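Local coordinates for beta-galactosidase (Bacillus circulans subsp. alkalophilus, PDB 3TTY), which hydrolyses beta-galactosides to release terminal galactose, using a TIM-barrel domain with galactose bound in its pocket, at residues S148-G153 against T250-G255; E639-A644 against Q661-A666; N526-R531 against Y541-L546. One frame throughout, in Å; residues are numbered along the deposited sequence.

Contact 1. Residues S148-G153 against T250-G255; sequences SNEYGG and TTNLMG. With GLA (alpha-D-galactopyranose), chain H.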
loop_
_atom_site.group_PDB
_atom_site.type_symbol
_atom_site.label_atom_id
_atom_site.label_comp_id
_atom_site.label_asym_id
_atom_site.label_seq_id
_atom_site.Cartn_x
_atom_site.Cartn_y
_atom_site.Cartn_z
ATOM N N SER A 148 9.125 30.540 13.180
ATOM C CA SER A 148 9.344 29.223 12.594
ATOM C C SER A 148 8.670 29.162 11.211
ATOM O O SER A 148 8.656 30.151 10.478
ATOM C CB SER A 148 8.786 28.140 13.532
ATOM O OG SER A 148 9.231 26.842 13.176
ATOM N N ASN A 149 8.132 27.998 10.865
ATOM C CA ASN A 149 7.368 27.805 9.646
ATOM C C ASN A 149 6.601 26.489 9.734
ATOM O O ASN A 149 7.185 25.449 10.052
ATOM C CB ASN A 149 8.275 27.783 8.415
ATOM C CG ASN A 149 7.484 27.873 7.120
ATOM O OD1 ASN A 149 6.852 28.887 6.841
ATOM N ND2 ASN A 149 7.506 26.807 6.331
ATOM N N GLU A 150 5.302 26.545 9.451
ATOM C CA GLU A 150 4.420 25.374 9.518
ATOM C C GLU A 150 4.823 24.312 10.569
ATOM O O GLU A 150 5.267 23.214 10.221
ATOM C CB GLU A 150 4.268 24.720 8.132
ATOM C CG GLU A 150 3.628 25.605 7.073
ATOM C CD GLU A 150 3.094 24.816 5.874
ATOM O OE1 GLU A 150 3.610 23.705 5.588
ATOM O OE2 GLU A 150 2.143 25.308 5.222
ATOM N N TYR A 151 4.682 24.649 11.847
ATOM C CA TYR A 151 4.798 23.658 12.914
ATOM C C TYR A 151 3.938 22.413 12.624
ATOM O O TYR A 151 2.804 22.520 12.161
ATOM C CB TYR A 151 4.338 24.268 14.226
ATOM C CG TYR A 151 5.294 25.232 14.892
ATOM C CD1 TYR A 151 6.455 24.778 15.481
ATOM C CD2 TYR A 151 5.002 26.592 14.976
ATOM C CE1 TYR A 151 7.317 25.638 16.118
ATOM C CE2 TYR A 151 5.859 27.474 15.627
ATOM C CZ TYR A 151 7.014 26.981 16.198
ATOM O OH TYR A 151 7.886 27.821 16.849
ATOM N N GLY A 152 4.467 21.224 12.892
ATOM C CA GLY A 152 3.697 20.023 12.614
ATOM C C GLY A 152 4.469 18.729 12.701
ATOM O O GLY A 152 5.685 18.736 12.894
ATOM N N GLY A 153 3.755 17.611 12.560
ATOM C CA GLY A 153 4.347 16.295 12.709
ATOM C C GLY A 153 4.511 15.905 14.171
ATOM O O GLY A 153 4.665 16.760 15.041
ATOM N N THR A 250 2.989 36.033 14.533
ATOM C CA THR A 250 2.176 34.933 14.042
ATOM C C THR A 250 3.055 33.743 13.694
ATOM O O THR A 250 4.291 33.817 13.749
ATOM C CB THR A 250 1.360 35.342 12.799
ATOM O OG1 THR A 250 0.409 34.325 12.487
ATOM C CG2 THR A 250 2.271 35.560 11.589
ATOM N N THR A 251 2.407 32.639 13.351
ATOM C CA THR A 251 3.077 31.535 12.682
ATOM C C THR A 251 2.090 31.017 11.643
ATOM O O THR A 251 0.899 31.293 11.747
ATOM C CB THR A 251 3.562 30.431 13.672
ATOM O OG1 THR A 251 4.301 29.445 12.947
ATOM C CG2 THR A 251 2.369 29.765 14.401
ATOM N N ASN A 252 2.563 30.326 10.612
ATOM C CA ASN A 252 1.664 29.997 9.503
ATOM C C ASN A 252 1.016 28.612 9.610
ATOM O O ASN A 252 1.710 27.589 9.672
ATOM C CB ASN A 252 2.323 30.230 8.129
ATOM C CG ASN A 252 3.681 29.554 7.991
ATOM O OD1 ASN A 252 4.304 29.180 8.979
ATOM N ND2 ASN A 252 4.152 29.416 6.758
ATOM N N LEU A 253 -0.317 28.601 9.633
ATOM C CA LEU A 253 -1.088 27.381 9.884
ATOM C C LEU A 253 -1.599 26.762 8.587
ATOM O O LEU A 253 -1.507 27.371 7.512
ATOM C CB LEU A 253 -2.276 27.666 10.817
ATOM C CG LEU A 253 -2.002 28.582 12.011
ATOM C CD1 LEU A 253 -3.235 28.688 12.889
ATOM C CD2 LEU A 253 -0.811 28.108 12.814
ATOM N N MET A 254 -2.173 25.568 8.695
ATOM C CA MET A 254 -2.467 24.777 7.502
ATOM C C MET A 254 -3.936 24.386 7.383
ATOM O O MET A 254 -4.260 23.308 6.898
ATOM C CB MET A 254 -1.550 23.554 7.431
ATOM C CG MET A 254 -0.080 23.944 7.271
ATOM S SD MET A 254 1.098 22.584 7.389
ATOM C CE MET A 254 1.114 22.322 9.159
ATOM N N GLY A 255 -4.818 25.276 7.827
ATOM C CA GLY A 255 -6.243 25.072 7.657
ATOM C C GLY A 255 -6.751 23.865 8.419
ATOM O O GLY A 255 -6.604 23.783 9.644
HETATM C C1 GLA H . 4.135 25.491 2.603
HETATM C C2 GLA H . 5.452 26.088 3.158
HETATM C C3 GLA H . 6.236 26.893 2.107
HETATM C C4 GLA H . 6.321 26.048 0.845
HETATM C C5 GLA H . 4.912 25.625 0.417
HETATM C C6 GLA H . 5.019 24.842 -0.897
HETATM O O1 GLA H . 3.087 26.440 2.336
HETATM O O2 GLA H . 5.183 26.923 4.272
HETATM O O3 GLA H . 7.573 27.192 2.547
HETATM O O4 GLA H . 7.081 24.895 1.183
HETATM O O5 GLA H . 4.363 24.752 1.411
HETATM O O6 GLA H . 3.734 24.763 -1.529
HETATM O O HOH W 1 2.939 27.049 12.006
#
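N252 meets N149 and the backbone of E150 in the tight part of this contact. Its ND2 donates to N149 OD1 at 2.8 Å, with the two amide planes 49° apart and the donor lifted above the N149 carbonyl plane. Its OD1 accepts from E150 N at 2.9 Å, in a nearly straight bond (169° at the hydrogen). N149 ND2 in turn donates to O2 of the galactose at 3.1 Å, and it is also bonded to H112. An alanine at N252 would probably leave N149 OD1 and E150 N without these mates, and the N149 amide less firmly set. Beside this pair a water accepts from Y151 N and donates to T251 OG1 and to N252 O, at 2.7 Å from the last. T251 OG1 is also bonded to V147 O. The side nearer solvent is at M254, partly exposed, which packs on E150 and Y151 without a hydrogen bond across the segments. M254 crosses E150 at about a right angle, with SD 3.3 Å from E150 OE1. E150 OE2 lies 3.2 Å from galactose O1. E150 follows barrel strand 142-146 and faces the anomeric end of the sugar, consistent with the acid/base glutamate of clan GH-A enzymes. N252 lines the pocket itself and also helps to position N149 and the E150 backbone; its ND2 has a further weak hydrogen bond to E307.

Contact 2. Residues E639-A644 against Q661-A666; sequences EMTFDA and QATIPA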
loop_
_atom_site.group_PDB
_atom_site.type_symbol
_atom_site.label_atom_id
_atom_site.label_comp_id
_atom_site.label_asym_id
_atom_site.label_seq_id
_atom_site.Cartn_x
_atom_site.Cartn_y
_atom_site.Cartn_z
ATOM N N GLU A 639 -19.527 33.204 -18.483
ATOM C CA GLU A 639 -20.211 34.392 -17.978
ATOM C C GLU A 639 -21.544 34.017 -17.322
ATOM O O GLU A 639 -22.239 33.104 -17.778
ATOM C CB GLU A 639 -20.462 35.355 -19.136
ATOM C CG GLU A 639 -20.982 36.714 -18.735
ATOM C CD GLU A 639 -21.223 37.604 -19.943
ATOM O OE1 GLU A 639 -20.401 38.521 -20.190
ATOM O OE2 GLU A 639 -22.234 37.372 -20.648
ATOM N N MET A 640 -21.911 34.734 -16.265
ATOM C CA MET A 640 -23.112 34.401 -15.507
ATOM C C MET A 640 -23.880 35.663 -15.138
ATOM O O MET A 640 -23.283 36.725 -14.953
ATOM C CB MET A 640 -22.727 33.627 -14.241
ATOM C CG MET A 640 -23.577 32.400 -13.961
ATOM S SD MET A 640 -23.256 31.017 -15.057
ATOM C CE MET A 640 -24.468 29.837 -14.474
ATOM N N THR A 641 -25.201 35.551 -15.024
ATOM C CA THR A 641 -26.033 36.703 -14.667
ATOM C C THR A 641 -26.865 36.455 -13.409
ATOM O O THR A 641 -27.246 35.329 -13.109
ATOM C CB THR A 641 -26.956 37.146 -15.840
ATOM O OG1 THR A 641 -28.034 36.218 -15.993
ATOM C CG2 THR A 641 -26.176 37.199 -17.145
ATOM N N PHE A 642 -27.139 37.518 -12.664
ATOM C CA PHE A 642 -27.861 37.381 -11.411
ATOM C C PHE A 642 -28.511 38.696 -11.037
ATOM O O PHE A 642 -28.039 39.764 -11.427
ATOM C CB PHE A 642 -26.905 36.942 -10.290
ATOM C CG PHE A 642 -25.837 37.961 -9.960
ATOM C CD1 PHE A 642 -24.646 38.001 -10.677
ATOM C CD2 PHE A 642 -26.023 38.880 -8.934
ATOM C CE1 PHE A 642 -23.662 38.941 -10.375
ATOM C CE2 PHE A 642 -25.034 39.821 -8.619
ATOM C CZ PHE A 642 -23.857 39.851 -9.341
ATOM N N ASP A 643 -29.596 38.615 -10.273
ATOM C CA ASP A 643 -30.241 39.805 -9.747
ATOM C C ASP A 643 -29.407 40.303 -8.577
ATOM O O ASP A 643 -29.211 39.590 -7.592
ATOM C CB ASP A 643 -31.682 39.497 -9.323
ATOM C CG ASP A 643 -32.432 40.726 -8.823
ATOM O OD1 ASP A 643 -31.946 41.866 -8.987
ATOM O OD2 ASP A 643 -33.534 40.546 -8.265
ATOM N N ALA A 644 -28.899 41.522 -8.696
ATOM C CA ALA A 644 -28.003 42.058 -7.690
ATOM C C ALA A 644 -28.786 42.822 -6.640
ATOM O O ALA A 644 -28.207 43.417 -5.732
ATOM C CB ALA A 644 -26.956 42.954 -8.336
ATOM N N GLN A 661 -30.507 43.327 -12.628
ATOM C CA GLN A 661 -29.754 42.339 -13.386
ATOM C C GLN A 661 -28.301 42.759 -13.607
ATOM O O GLN A 661 -28.028 43.861 -14.077
ATOM C CB GLN A 661 -30.440 42.076 -14.718
ATOM C CG GLN A 661 -31.799 41.427 -14.573
ATOM C CD GLN A 661 -31.722 39.917 -14.597
ATOM O OE1 GLN A 661 -31.472 39.314 -15.645
ATOM N NE2 GLN A 661 -31.938 39.295 -13.445
ATOM N N ALA A 662 -27.373 41.875 -13.249
ATOM C CA ALA A 662 -25.955 42.115 -13.489
ATOM C C ALA A 662 -25.298 40.863 -14.030
ATOM O O ALA A 662 -25.709 39.741 -13.716
ATOM C CB ALA A 662 -25.255 42.570 -12.225
ATOM N N THR A 663 -24.289 41.060 -14.871
ATOM C CA THR A 663 -23.485 39.943 -15.338
ATOM C C THR A 663 -22.104 40.003 -14.707
ATOM O O THR A 663 -21.632 41.063 -14.281
ATOM C CB THR A 663 -23.363 39.895 -16.873
ATOM O OG1 THR A 663 -22.586 41.010 -17.323
ATOM C CG2 THR A 663 -24.739 39.935 -17.524
ATOM N N ILE A 664 -21.476 38.842 -14.634
ATOM C CA ILE A 664 -20.167 38.703 -14.039
ATOM C C ILE A 664 -19.431 37.725 -14.932
ATOM O O ILE A 664 -19.955 36.665 -15.268
ATOM C CB ILE A 664 -20.269 38.175 -12.587
ATOM C CG1 ILE A 664 -18.902 38.212 -11.892
ATOM C CG2 ILE A 664 -20.891 36.782 -12.566
ATOM C CD1 ILE A 664 -18.928 37.708 -10.430
ATOM N N PRO A 665 -18.224 38.098 -15.360
ATOM C CA PRO A 665 -17.497 37.283 -16.337
ATOM C C PRO A 665 -17.065 35.952 -15.746
ATOM O O PRO A 665 -17.072 35.793 -14.523
ATOM C CB PRO A 665 -16.255 38.136 -16.656
ATOM C CG PRO A 665 -16.549 39.513 -16.131
ATOM C CD PRO A 665 -17.494 39.321 -14.984
ATOM N N ALA A 666 -16.700 35.006 -16.608
ATOM C CA ALA A 666 -16.035 33.793 -16.163
ATOM C C ALA A 666 -14.919 34.167 -15.196
ATOM O O ALA A 666 -14.188 35.118 -15.435
ATOM C CB ALA A 666 -15.461 33.022 -17.364
#
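M640 and I664, and F642 and A662, are the hydrogen-bonded pairs of this antiparallel ladder. M640 N donates to I664 O at 2.9 Å, and I664 N returns a bond to M640 O at 2.8 Å. F642 N and A662 O repeat the pattern at 2.8 Å, and A662 N reaches F642 O at 2.9 Å. T641 with T663 and D643 with Q661 are the non-hydrogen-bonded pairs. Weaker CA-H...O contacts add to the ladder, such as T663 CA to M640 O at 3.2 Å.

The apolar contacts lie on the face that carries M640, F642, A662 and I664. The F642 chi1 of 65° puts CG between the backbone N and the carbonyl carbon. A662 CB then sits over one face of the ring, offset toward the rim, with F642 CZ 4.2 Å away. I664 CB comes to the ring edge, near its plane, at 4.1 Å from F642 CE1. Next along, I664 CG2 touches M640 CB at 4.0 Å.

The polar side chains are on the other face, which is exposed. T641 and T663 lie side by side there and point the same way. The modelled spacing of their methyls is doubtful. D643 OD1 is bonded to G645 N.

F642 and I664 both pack on V632 and M670, from strands 627-634 and 669-674. The two-stranded sheet therefore lies with its apolar face against the larger antiparallel sheet, as in a small beta-sandwich, here within the C-terminal domain.

Contact 3. Residues N526-R531 against Y541-L546; sequences NEIVLR and YSCGIL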
loop_
_atom_site.group_PDB
_atom_site.type_symbol
_atom_site.label_atom_id
_atom_site.label_comp_id
_atom_site.label_asym_id
_atom_site.label_seq_id
_atom_site.Cartn_x
_atom_site.Cartn_y
_atom_site.Cartn_z
ATOM N N ASN A 526 -30.018 4.070 2.148
ATOM C CA ASN A 526 -31.387 3.968 2.627
ATOM C C ASN A 526 -32.138 5.194 2.118
ATOM O O ASN A 526 -31.634 5.946 1.284
ATOM C CB ASN A 526 -31.444 3.896 4.163
ATOM C CG ASN A 526 -32.711 3.206 4.679
ATOM O OD1 ASN A 526 -33.825 3.713 4.528
ATOM N ND2 ASN A 526 -32.535 2.049 5.313
ATOM N N GLU A 527 -33.330 5.406 2.643
ATOM C CA GLU A 527 -34.238 6.386 2.092
ATOM C C GLU A 527 -34.821 7.222 3.227
ATOM O O GLU A 527 -35.276 6.680 4.240
ATOM C CB GLU A 527 -35.338 5.655 1.313
ATOM C CG GLU A 527 -36.400 6.515 0.633
ATOM C CD GLU A 527 -37.523 5.666 0.008
ATOM O OE1 GLU A 527 -38.507 6.242 -0.522
ATOM O OE2 GLU A 527 -37.419 4.417 0.055
ATOM N N ILE A 528 -34.759 8.540 3.065
ATOM C CA ILE A 528 -35.401 9.473 3.974
ATOM C C ILE A 528 -36.771 9.800 3.390
ATOM O O ILE A 528 -36.877 10.355 2.288
ATOM C CB ILE A 528 -34.565 10.748 4.143
ATOM C CG1 ILE A 528 -33.260 10.425 4.862
ATOM C CG2 ILE A 528 -35.321 11.797 4.931
ATOM C CD1 ILE A 528 -32.274 11.553 4.839
ATOM N N VAL A 529 -37.818 9.410 4.113
ATOM C CA VAL A 529 -39.190 9.552 3.641
ATOM C C VAL A 529 -39.953 10.536 4.497
ATOM O O VAL A 529 -40.304 10.225 5.628
ATOM C CB VAL A 529 -39.942 8.223 3.722
ATOM C CG1 VAL A 529 -41.377 8.391 3.204
ATOM C CG2 VAL A 529 -39.197 7.140 2.958
ATOM N N LEU A 530 -40.225 11.722 3.965
ATOM C CA LEU A 530 -40.966 12.712 4.733
ATOM C C LEU A 530 -42.406 12.316 5.083
ATOM O O LEU A 530 -43.136 11.752 4.265
ATOM C CB LEU A 530 -40.907 14.081 4.071
ATOM C CG LEU A 530 -39.635 14.761 4.558
ATOM C CD1 LEU A 530 -38.459 14.495 3.597
ATOM C CD2 LEU A 530 -39.869 16.228 4.787
ATOM N N ARG A 531 -42.792 12.601 6.319
ATOM C CA ARG A 531 -44.131 12.269 6.786
ATOM C C ARG A 531 -45.150 13.069 5.994
ATOM O O ARG A 531 -46.204 12.551 5.619
ATOM C CB ARG A 531 -44.266 12.580 8.269
ATOM C CG ARG A 531 -43.531 11.611 9.165
ATOM C CD ARG A 531 -44.366 10.380 9.411
ATOM N NE ARG A 531 -44.149 9.855 10.755
ATOM C CZ ARG A 531 -44.637 10.410 11.858
ATOM N NH1 ARG A 531 -45.368 11.520 11.784
ATOM N NH2 ARG A 531 -44.389 9.855 13.037
ATOM N N TYR A 541 -35.700 11.085 -0.148
ATOM C CA TYR A 541 -34.301 11.406 -0.457
ATOM C C TYR A 541 -33.435 10.204 -0.090
ATOM O O TYR A 541 -33.891 9.294 0.590
ATOM C CB TYR A 541 -33.827 12.640 0.309
ATOM C CG TYR A 541 -34.665 13.874 0.078
ATOM C CD1 TYR A 541 -34.309 14.818 -0.881
ATOM C CD2 TYR A 541 -35.821 14.093 0.816
ATOM C CE1 TYR A 541 -35.082 15.948 -1.098
ATOM C CE2 TYR A 541 -36.597 15.220 0.619
ATOM C CZ TYR A 541 -36.227 16.142 -0.344
ATOM O OH TYR A 541 -37.008 17.254 -0.545
ATOM N N SER A 542 -32.189 10.185 -0.546
ATOM C CA SER A 542 -31.312 9.084 -0.168
ATOM C C SER A 542 -30.447 9.473 1.025
ATOM O O SER A 542 -30.191 10.661 1.260
ATOM C CB SER A 542 -30.446 8.643 -1.345
ATOM O OG SER A 542 -29.744 9.748 -1.874
ATOM N N CYS A 543 -30.019 8.474 1.793
ATOM C CA CYS A 543 -29.061 8.717 2.862
ATOM C C CYS A 543 -28.144 7.517 2.957
ATOM O O CYS A 543 -28.442 6.471 2.395
ATOM C CB CYS A 543 -29.768 8.962 4.195
ATOM S SG CYS A 543 -30.618 7.507 4.849
ATOM N N GLY A 544 -27.031 7.657 3.669
ATOM C CA GLY A 544 -26.042 6.598 3.680
ATOM C C GLY A 544 -24.997 6.639 4.777
ATOM O O GLY A 544 -25.085 7.419 5.727
ATOM N N ILE A 545 -24.005 5.768 4.627
ATOM C CA ILE A 545 -22.873 5.680 5.536
ATOM C C ILE A 545 -23.267 5.091 6.885
ATOM O O ILE A 545 -22.951 3.937 7.165
ATOM C CB ILE A 545 -22.155 7.020 5.687
ATOM C CG1 ILE A 545 -21.872 7.613 4.304
ATOM C CG2 ILE A 545 -20.851 6.831 6.453
ATOM C CD1 ILE A 545 -20.952 8.830 4.323
ATOM N N LEU A 546 -23.956 5.863 7.717
ATOM C CA LEU A 546 -24.445 5.322 8.986
ATOM C C LEU A 546 -25.915 5.636 9.196
ATOM O O LEU A 546 -26.387 6.694 8.812
ATOM C CB LEU A 546 -23.616 5.847 10.168
ATOM C CG LEU A 546 -22.205 5.271 10.331
ATOM C CD1 LEU A 546 -21.232 6.315 10.880
ATOM C CD2 LEU A 546 -22.207 4.023 11.199
#
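The Y541 ring is met at its edge by L530 CD1, which lies in the ring plane 3.6 Å from CE2. The two side chains cross at a slant. The ring hydroxyl is hydrogen-bonded to R538 N. The other flat group is the N526 amide, which turns away from Y541-L546. Its OD1 takes E527 N at 2.6 Å and also G562 N, while ND2 bonds A563 O. Both ends of the amide are thus held.

N526, I528, Y541 and C543 share one face of the sheet. C543 SG touches N526 CB at 3.8 Å, as its chi1 of 68° places the sulfur between the backbone N and the carbonyl carbon. I528 CD1 reaches diagonally to C543 CB at 3.7 Å.

Two backbone pairs hold the strands. N526 N donates to C543 O at 2.9 Å and C543 N returns to N526 O at 3.0 Å. I528 and Y541 exchange the second pair, with I528 N 2.7 Å from Y541 O. E527 and S542 face each other between them, and S542 OG bonds D590. This is an antiparallel beta hairpin, set between strands 556-561 and 587-589 in the mixed sheet of the trimerisation domain.

From the N terminus, contact 1 comes first. It closes a loop of 96 residues, mostly helical, that includes helices 158-172 and 215-243, and ties the loop after barrel strand 142-146 to the neighbouring strand 249-253. Contact 3 follows in the trimerisation domain and closes the short loop between strands 525-530 and 540-544. Contact 2 is last, in the C-terminal domain. Its 16 intervening residues carry strands 649-651 and 657-658 of the larger sheet there. The three are in series, so none nests or crosses. Their centres are 36 to 40 Å apart and they do not touch. Only contact 1 belongs to the galactose pocket.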